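Local coordinates for protein gamma-glutamyltranspeptidase (Ggt) (Helicobacter pylori 26695, PDB 5BPK) that probably cleaves and transfers the gamma-glutamyl group of glutathione and related compounds, as an enzyme of the Ntn-hydrolase superfamily, at residues 185-190 and 196-201; 71-76 and 80-85. All blocks are in the same frame, centred on the assembly; numbering follows the deposited sequence.

Contact 1. Residues 185-190 and 196-201; sequences ERFLKY and YFFKKG. With EDO (1,2-ethanediol), chain G.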
ATOM      1  N   GLU A 185       5.825   1.678 -23.724  1.00 18.36           N
ATOM      2  CA  GLU A 185       6.484   0.525 -24.343  1.00 18.82           C
ATOM      3  C   GLU A 185       6.030  -0.808 -23.740  1.00 17.17           C
ATOM      4  O   GLU A 185       6.016  -1.832 -24.417  1.00 20.47           O
ATOM      5  CB  GLU A 185       8.008   0.658 -24.267  1.00 20.95           C
ATOM      6  CG  GLU A 185       8.602   1.544 -25.352  1.00 27.06           C
ATOM      7  CD  GLU A 185       8.245   2.998 -25.178  1.00 27.20           C
ATOM      8  OE1 GLU A 185       7.853   3.649 -26.176  1.00 29.66           O
ATOM      9  OE2 GLU A 185       8.355   3.487 -24.035  1.00 27.46           O
ATOM     10  N   ARG A 186       5.643  -0.782 -22.467  1.00 16.62           N
ATOM     11  CA  ARG A 186       5.098  -1.964 -21.811  1.00 14.83           C
ATOM     12  C   ARG A 186       3.717  -2.292 -22.378  1.00 15.36           C
ATOM     13  O   ARG A 186       3.448  -3.438 -22.721  1.00 16.44           O
ATOM     14  CB  ARG A 186       5.020  -1.754 -20.296  1.00 14.45           C
ATOM     15  CG  ARG A 186       6.365  -1.412 -19.655  1.00 14.77           C
ATOM     16  CD  ARG A 186       6.232  -1.217 -18.150  1.00 16.19           C
ATOM     17  NE  ARG A 186       5.923  -2.476 -17.490  1.00 15.83           N
ATOM     18  CZ  ARG A 186       5.055  -2.641 -16.491  1.00 15.02           C
ATOM     19  NH1 ARG A 186       4.345  -1.624 -16.000  1.00 16.51           N
ATOM     20  NH2 ARG A 186       4.890  -3.849 -15.989  1.00 17.29           N
ATOM     21  N   PHE A 187       2.858  -1.273 -22.500  1.00 15.21           N
ATOM     22  CA  PHE A 187       1.515  -1.455 -23.064  1.00 13.76           C
ATOM     23  C   PHE A 187       1.578  -2.052 -24.462  1.00 15.22           C
ATOM     24  O   PHE A 187       0.761  -2.888 -24.828  1.00 14.58           O
ATOM     25  CB  PHE A 187       0.775  -0.129 -23.201  1.00 12.34           C
ATOM     26  CG  PHE A 187       0.377   0.525 -21.905  1.00 12.43           C
ATOM     27  CD1 PHE A 187      -0.133  -0.200 -20.837  1.00 14.14           C
ATOM     28  CD2 PHE A 187       0.423   1.903 -21.803  1.00 11.95           C
ATOM     29  CE1 PHE A 187      -0.536   0.454 -19.685  1.00 12.29           C
ATOM     30  CE2 PHE A 187       0.027   2.548 -20.654  1.00 14.88           C
ATOM     31  CZ  PHE A 187      -0.455   1.825 -19.600  1.00 12.42           C
ATOM     32  N   LEU A 188       2.556  -1.607 -25.244  1.00 15.59           N
ATOM     33  CA  LEU A 188       2.663  -2.013 -26.646  1.00 14.86           C
ATOM     34  C   LEU A 188       3.027  -3.492 -26.814  1.00 14.46           C
ATOM     35  O   LEU A 188       2.949  -4.024 -27.925  1.00 16.16           O
ATOM     36  CB  LEU A 188       3.651  -1.110 -27.403  1.00 15.40           C
ATOM     37  CG  LEU A 188       3.119   0.274 -27.779  1.00 17.13           C
ATOM     38  CD1 LEU A 188       4.247   1.229 -28.100  1.00 16.66           C
ATOM     39  CD2 LEU A 188       2.123   0.194 -28.949  1.00 17.95           C
ATOM     40  N   LYS A 189       3.409  -4.156 -25.725  1.00 15.42           N
ATOM     41  CA  LYS A 189       3.617  -5.601 -25.752  1.00 16.03           C
ATOM     42  C   LYS A 189       2.335  -6.434 -25.798  1.00 16.28           C
ATOM     43  O   LYS A 189       2.397  -7.634 -26.108  1.00 16.94           O
ATOM     44  CB  LYS A 189       4.431  -6.049 -24.538  1.00 16.75           C
ATOM     45  CG  LYS A 189       5.825  -5.465 -24.452  1.00 19.04           C
ATOM     46  CD  LYS A 189       6.524  -5.984 -23.214  1.00 21.27           C
ATOM     47  CE  LYS A 189       7.893  -5.405 -23.023  1.00 27.40           C
ATOM     48  NZ  LYS A 189       8.635  -6.175 -21.965  1.00 26.44           N
ATOM     49  N   TYR A 190       1.186  -5.820 -25.475  1.00 15.66           N
ATOM     50  CA  TYR A 190      -0.080  -6.544 -25.274  1.00 14.79           C
ATOM     51  C   TYR A 190      -1.192  -5.973 -26.133  1.00 16.43           C
ATOM     52  O   TYR A 190      -1.489  -4.776 -26.064  1.00 16.53           O
ATOM     53  CB  TYR A 190      -0.455  -6.546 -23.770  1.00 15.30           C
ATOM     54  CG  TYR A 190       0.728  -7.030 -22.983  1.00 14.25           C
ATOM     55  CD1 TYR A 190       1.152  -8.349 -23.090  1.00 15.64           C
ATOM     56  CD2 TYR A 190       1.486  -6.151 -22.227  1.00 14.89           C
ATOM     57  CE1 TYR A 190       2.278  -8.785 -22.435  1.00 12.71           C
ATOM     58  CE2 TYR A 190       2.614  -6.577 -21.568  1.00 15.07           C
ATOM     59  CZ  TYR A 190       3.006  -7.890 -21.681  1.00 15.31           C
ATOM     60  OH  TYR A 190       4.142  -8.295 -21.030  1.00 17.52           O
ATOM     61  N   TYR A 196      -6.906  -0.266 -25.024  1.00 14.82           N
ATOM     62  CA  TYR A 196      -7.424   0.549 -23.923  1.00 13.75           C
ATOM     63  C   TYR A 196      -6.603   1.791 -23.598  1.00 15.51           C
ATOM     64  O   TYR A 196      -7.145   2.759 -23.063  1.00 16.93           O
ATOM     65  CB  TYR A 196      -7.531  -0.293 -22.657  1.00 14.63           C
ATOM     66  CG  TYR A 196      -8.454  -1.483 -22.764  1.00 11.93           C
ATOM     67  CD1 TYR A 196      -9.754  -1.342 -23.256  1.00 13.82           C
ATOM     68  CD2 TYR A 196      -8.041  -2.749 -22.330  1.00 14.03           C
ATOM     69  CE1 TYR A 196     -10.609  -2.428 -23.336  1.00 15.25           C
ATOM     70  CE2 TYR A 196      -8.884  -3.841 -22.409  1.00 13.18           C
ATOM     71  CZ  TYR A 196     -10.180  -3.663 -22.901  1.00 14.64           C
ATOM     72  OH  TYR A 196     -11.019  -4.727 -22.961  1.00 16.65           O
ATOM     73  N   PHE A 197      -5.302   1.764 -23.881  1.00 13.37           N
ATOM     74  CA  PHE A 197      -4.416   2.844 -23.431  1.00 14.08           C
ATOM     75  C   PHE A 197      -3.820   3.676 -24.559  1.00 14.21           C
ATOM     76  O   PHE A 197      -2.881   4.437 -24.344  1.00 17.05           O
ATOM     77  CB  PHE A 197      -3.364   2.271 -22.481  1.00 14.92           C
ATOM     78  CG  PHE A 197      -3.964   1.789 -21.206  1.00 11.44           C
ATOM     79  CD1 PHE A 197      -4.338   2.701 -20.219  1.00 13.63           C
ATOM     80  CD2 PHE A 197      -4.261   0.443 -21.021  1.00 12.93           C
ATOM     81  CE1 PHE A 197      -4.937   2.265 -19.050  1.00 15.01           C
ATOM     82  CE2 PHE A 197      -4.881   0.008 -19.859  1.00 13.62           C
ATOM     83  CZ  PHE A 197      -5.220   0.919 -18.877  1.00 15.80           C
ATOM     84  N   PHE A 198      -4.391   3.535 -25.752  1.00 14.45           N
ATOM     85  CA  PHE A 198      -4.087   4.381 -26.891  1.00 13.75           C
ATOM     86  C   PHE A 198      -5.397   4.823 -27.542  1.00 15.72           C
ATOM     87  O   PHE A 198      -6.426   4.137 -27.427  1.00 16.29           O
ATOM     88  CB  PHE A 198      -3.220   3.626 -27.904  1.00 14.67           C
ATOM     89  CG  PHE A 198      -1.867   3.258 -27.368  1.00 14.03           C
ATOM     90  CD1 PHE A 198      -0.794   4.126 -27.490  1.00 16.30           C
ATOM     91  CD2 PHE A 198      -1.674   2.060 -26.688  1.00 17.47           C
ATOM     92  CE1 PHE A 198       0.459   3.794 -26.963  1.00 14.95           C
ATOM     93  CE2 PHE A 198      -0.426   1.727 -26.162  1.00 17.81           C
ATOM     94  CZ  PHE A 198       0.638   2.598 -26.306  1.00 14.66           C
ATOM     95  N   LYS A 199      -5.343   5.976 -28.204  1.00 16.19           N
ATOM     96  CA  LYS A 199      -6.446   6.490 -29.011  1.00 18.69           C
ATOM     97  C   LYS A 199      -6.422   5.843 -30.390  1.00 19.13           C
ATOM     98  O   LYS A 199      -5.459   5.168 -30.745  1.00 18.54           O
ATOM     99  CB  LYS A 199      -6.335   8.006 -29.182  1.00 19.51           C
ATOM    100  CG  LYS A 199      -6.413   8.800 -27.911  1.00 21.60           C
ATOM    101  CD  LYS A 199      -6.392  10.323 -28.163  1.00 20.25           C
ATOM    102  CE  LYS A 199      -5.149  10.781 -28.900  1.00 23.60           C
ATOM    103  NZ  LYS A 199      -4.943  12.260 -28.815  1.00 23.48           N
ATOM    104  N   LYS A 200      -7.480   6.077 -31.173  1.00 20.47           N
ATOM    105  CA  LYS A 200      -7.571   5.600 -32.559  1.00 20.34           C
ATOM    106  C   LYS A 200      -6.270   5.857 -33.325  1.00 20.36           C
ATOM    107  O   LYS A 200      -5.699   6.943 -33.232  1.00 21.14           O
ATOM    108  CB  LYS A 200      -8.744   6.296 -33.266  1.00 23.02           C
ATOM    109  CG  LYS A 200      -8.944   5.916 -34.726  1.00 24.30           C
ATOM    110  CD  LYS A 200     -10.225   6.551 -35.287  1.00 26.73           C
ATOM    111  N   GLY A 201      -5.824   4.854 -34.078  1.00 20.25           N
ATOM    112  CA  GLY A 201      -4.543   4.913 -34.795  1.00 19.37           C
ATOM    113  C   GLY A 201      -3.362   4.618 -33.888  1.00 20.09           C
ATOM    114  O   GLY A 201      -2.225   4.934 -34.240  1.00 20.43           O
TER
HETATM  115  C1  EDO G 403       0.685   5.614 -23.934  1.00 22.06           C
HETATM  116  O1  EDO G 403       1.573   6.316 -24.817  1.00 27.92           O
HETATM  117  C2  EDO G 403      -0.488   6.517 -23.609  1.00 22.58           C
HETATM  118  O2  EDO G 403      -1.398   6.597 -24.695  1.00 19.34           O

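Contact 2. Residues 71-76 and 80-85; sequences ALAVVH and GNIGGG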
ATOM      1  N   ALA A  71     -14.016   3.927  -7.561  1.00 11.02           N
ATOM      2  CA  ALA A  71     -13.722   5.169  -8.296  1.00 11.10           C
ATOM      3  C   ALA A  71     -12.254   5.236  -8.726  1.00 12.41           C
ATOM      4  O   ALA A  71     -11.961   5.547  -9.876  1.00 11.52           O
ATOM      5  CB  ALA A  71     -14.109   6.399  -7.475  1.00 11.52           C
ATOM      6  N   LEU A  72     -11.338   4.900  -7.824  1.00 11.20           N
ATOM      7  CA  LEU A  72      -9.909   4.916  -8.163  1.00 10.81           C
ATOM      8  C   LEU A  72      -9.551   3.886  -9.242  1.00 11.46           C
ATOM      9  O   LEU A  72      -8.594   4.081 -10.000  1.00 12.10           O
ATOM     10  CB  LEU A  72      -9.056   4.670  -6.910  1.00 10.73           C
ATOM     11  CG  LEU A  72      -8.986   5.790  -5.876  1.00  8.83           C
ATOM     12  CD1 LEU A  72      -8.289   5.286  -4.588  1.00 10.49           C
ATOM     13  CD2 LEU A  72      -8.264   7.013  -6.442  1.00 11.00           C
ATOM     14  N   ALA A  73     -10.307   2.789  -9.306  1.00 10.78           N
ATOM     15  CA  ALA A  73     -10.119   1.794 -10.369  1.00 10.45           C
ATOM     16  C   ALA A  73     -10.351   2.372 -11.778  1.00 10.63           C
ATOM     17  O   ALA A  73      -9.854   1.822 -12.774  1.00 11.53           O
ATOM     18  CB  ALA A  73     -11.019   0.562 -10.136  1.00 10.52           C
ATOM     19  N   VAL A  74     -11.090   3.476 -11.844  1.00 11.45           N
ATOM     20  CA  VAL A  74     -11.408   4.152 -13.095  1.00 11.14           C
ATOM     21  C   VAL A  74     -10.498   5.375 -13.312  1.00 11.60           C
ATOM     22  O   VAL A  74      -9.910   5.523 -14.371  1.00 12.25           O
ATOM     23  CB  VAL A  74     -12.895   4.571 -13.108  1.00 11.41           C
ATOM     24  CG1 VAL A  74     -13.242   5.351 -14.383  1.00 11.67           C
ATOM     25  CG2 VAL A  74     -13.775   3.353 -12.981  1.00 12.76           C
ATOM     26  N   VAL A  75     -10.363   6.226 -12.302  1.00 11.68           N
ATOM     27  CA  VAL A  75      -9.678   7.519 -12.475  1.00 10.55           C
ATOM     28  C   VAL A  75      -8.186   7.499 -12.171  1.00 10.57           C
ATOM     29  O   VAL A  75      -7.488   8.467 -12.473  1.00 12.55           O
ATOM     30  CB  VAL A  75     -10.346   8.633 -11.650  1.00 11.13           C
ATOM     31  CG1 VAL A  75     -11.819   8.783 -12.060  1.00 14.45           C
ATOM     32  CG2 VAL A  75     -10.230   8.387 -10.129  1.00 13.38           C
ATOM     33  N   HIS A  76      -7.705   6.407 -11.578  1.00 10.94           N
ATOM     34  CA  HIS A  76      -6.283   6.277 -11.234  1.00 12.06           C
ATOM     35  C   HIS A  76      -5.759   4.888 -11.609  1.00 12.02           C
ATOM     36  O   HIS A  76      -5.276   4.151 -10.748  1.00 12.84           O
ATOM     37  CB  HIS A  76      -6.128   6.560  -9.737  1.00 11.06           C
ATOM     38  CG  HIS A  76      -4.711   6.691  -9.268  1.00 14.24           C
ATOM     39  ND1 HIS A  76      -3.657   6.931 -10.127  1.00 15.96           N
ATOM     40  CD2 HIS A  76      -4.177   6.603  -8.026  1.00 15.28           C
ATOM     41  CE1 HIS A  76      -2.539   7.010  -9.426  1.00 17.16           C
ATOM     42  NE2 HIS A  76      -2.825   6.814  -8.149  1.00 17.17           N
ATOM     43  N   GLY A  80      -4.950   2.530  -8.565  1.00 11.04           N
ATOM     44  CA  GLY A  80      -6.338   2.125  -8.350  1.00 10.53           C
ATOM     45  C   GLY A  80      -6.694   1.027  -9.339  1.00  8.72           C
ATOM     46  O   GLY A  80      -6.177   1.003 -10.464  1.00 12.81           O
ATOM     47  N   ASN A  81      -7.542   0.096  -8.930  1.00  9.83           N
ATOM     48  CA  ASN A  81      -7.712  -1.142  -9.683  1.00  9.77           C
ATOM     49  C   ASN A  81      -8.899  -1.984  -9.275  1.00 10.42           C
ATOM     50  O   ASN A  81      -9.400  -1.881  -8.141  1.00 10.72           O
ATOM     51  CB  ASN A  81      -6.469  -2.021  -9.491  1.00 10.86           C
ATOM     52  CG  ASN A  81      -6.331  -2.521  -8.066  1.00  8.36           C
ATOM     53  OD1 ASN A  81      -6.848  -3.601  -7.729  1.00 10.01           O
ATOM     54  ND2 ASN A  81      -5.662  -1.726  -7.203  1.00 10.97           N
ATOM     55  N   ILE A  82      -9.304  -2.852 -10.205  1.00 11.45           N
ATOM     56  CA  ILE A  82     -10.006  -4.095  -9.872  1.00 11.29           C
ATOM     57  C   ILE A  82      -9.170  -5.349 -10.186  1.00 12.05           C
ATOM     58  O   ILE A  82      -9.556  -6.453  -9.823  1.00 12.21           O
ATOM     59  CB  ILE A  82     -11.396  -4.193 -10.556  1.00 11.73           C
ATOM     60  CG1 ILE A  82     -11.295  -4.168 -12.086  1.00 11.70           C
ATOM     61  CG2 ILE A  82     -12.291  -3.060 -10.079  1.00 13.34           C
ATOM     62  CD1 ILE A  82     -12.611  -4.469 -12.778  1.00 11.80           C
ATOM     63  N   GLY A  83      -8.027  -5.185 -10.864  1.00 11.11           N
ATOM     64  CA  GLY A  83      -7.161  -6.324 -11.215  1.00 10.53           C
ATOM     65  C   GLY A  83      -6.042  -6.665 -10.251  1.00  9.34           C
ATOM     66  O   GLY A  83      -5.179  -7.489 -10.577  1.00 11.29           O
ATOM     67  N   GLY A  84      -6.056  -6.049  -9.069  1.00 10.02           N
ATOM     68  CA  GLY A  84      -5.014  -6.248  -8.056  1.00 10.87           C
ATOM     69  C   GLY A  84      -5.592  -6.671  -6.712  1.00 10.86           C
ATOM     70  O   GLY A  84      -6.496  -7.492  -6.645  1.00 10.76           O
ATOM     71  N   GLY A  85      -5.077  -6.093  -5.635  1.00 10.28           N
ATOM     72  CA  GLY A  85      -5.479  -6.481  -4.288  1.00 11.15           C
ATOM     73  C   GLY A  85      -4.890  -5.536  -3.266  1.00  9.70           C
ATOM     74  O   GLY A  85      -4.223  -4.540  -3.609  1.00 10.42           O
TER
HETATM   75  O   HOH W   1      -9.252  -1.031 -12.711  1.00 12.93           O

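Contact 1. Residues 185-190 and 196-201
An offset stack of two phenylalanines, Phe187 and Phe197, ties the C-terminal end of helix 174-187 to the chain leaving the short helix 191-196. The ring planes are only 5° from parallel and their centroids 4.6 Å apart, so the rings overlap by their margins, with Phe187 CZ 3.9 Å from Phe197 CG. The Phe197 methylene lies over the same face: CB sits above the centre of the Phe187 ring, a CH-pi contact 3.9 Å from the centroid. A type I turn from Phe187 to Tyr190 leads from helix 174-187 to helix 191-196, and the two side chains meet across the reversal, each directed toward the other segment; large apolar rings suit this buried place. Phe198 adds a third ring, whose CE2 meets Phe187 CB at 3.7 Å. In Leu188, CG lies beside the backbone N (chi1 -77°), and this branch point reaches Phe198 CZ at 3.7 Å although the CA-CB bond does not aim there. The carbonyl of Phe197 has a polar partner: Phe197 O accepts a 2.6 Å bond from O2 of an ethanediol, probably a crystallisation additive, which also bonds to Tyr205 N. Tyr24 of the neighbouring chain meets Phe187 edge-to-face.

Contact 2. Residues 71-76 and 80-85
This is a close backbone packing of a helix end against the glycine-rich loop that follows it, within the Ntn-hydrolase fold: helix 61-75 stops, the chain turns back, and residues 80-85 run past its last turn into strand 85-91. Gly80 makes the closeness possible. Its CA approaches Leu72 O to 3.4 Å in a CA-H...O contact; lacking a side chain, Gly80 can lie directly against the carbonyl of Leu72. Ala73 is equally apt on the helix side: its CA is 3.4 Å from Asn81 N, and its single methyl rests against the Asn81 carbonyl carbon while also touching Ile82 CG2 at 3.8 Å. The CG2 branch of Ile82 is beside the backbone N, anti to the carbonyl carbon, and thus extends the small apolar patch begun by that methyl; helix 214-226 packs on the same isoleucine through Leu216 and Thr219. The direct polar link is slight, since Gly80 N reaches His76 O at 2.7 Å but with a poor angle of 115°, a weak bond. A water adds a second link, donating to Ala73 O and accepting from Ile82 N. Further along, the loop contains an Asx motif. Asn81 OD1, which also bonds Thr139 OG1, takes the amide of Gly84; that Gly84 N lies 2.9 Å from OD1 and approaches from above the carbonyl plane, 49° out of it.

Both contacts are largely buried and join pieces close in sequence, contact 1 across the short helix 191-196 and contact 2 across a three-residue loop. Contact 2 has its centre about 11 Å from that of the chain, where helix 61-75 leads toward strand 85-91, whose sheet runs on into the neighbouring chain; contact 1 lies about 25 Å out, at the far end of helix 174-187, where the chain leaving helix 191-196 enters the short strand 198-199. Their centres are about 18 Å apart and they do not touch. The chemistry follows the spacing of the backbones: phenylalanine rings fill the wider gap of contact 1, whereas in contact 2 glycine and alanine let main chains meet, with a water as bridge. Residues of the neighbouring chain pack on both.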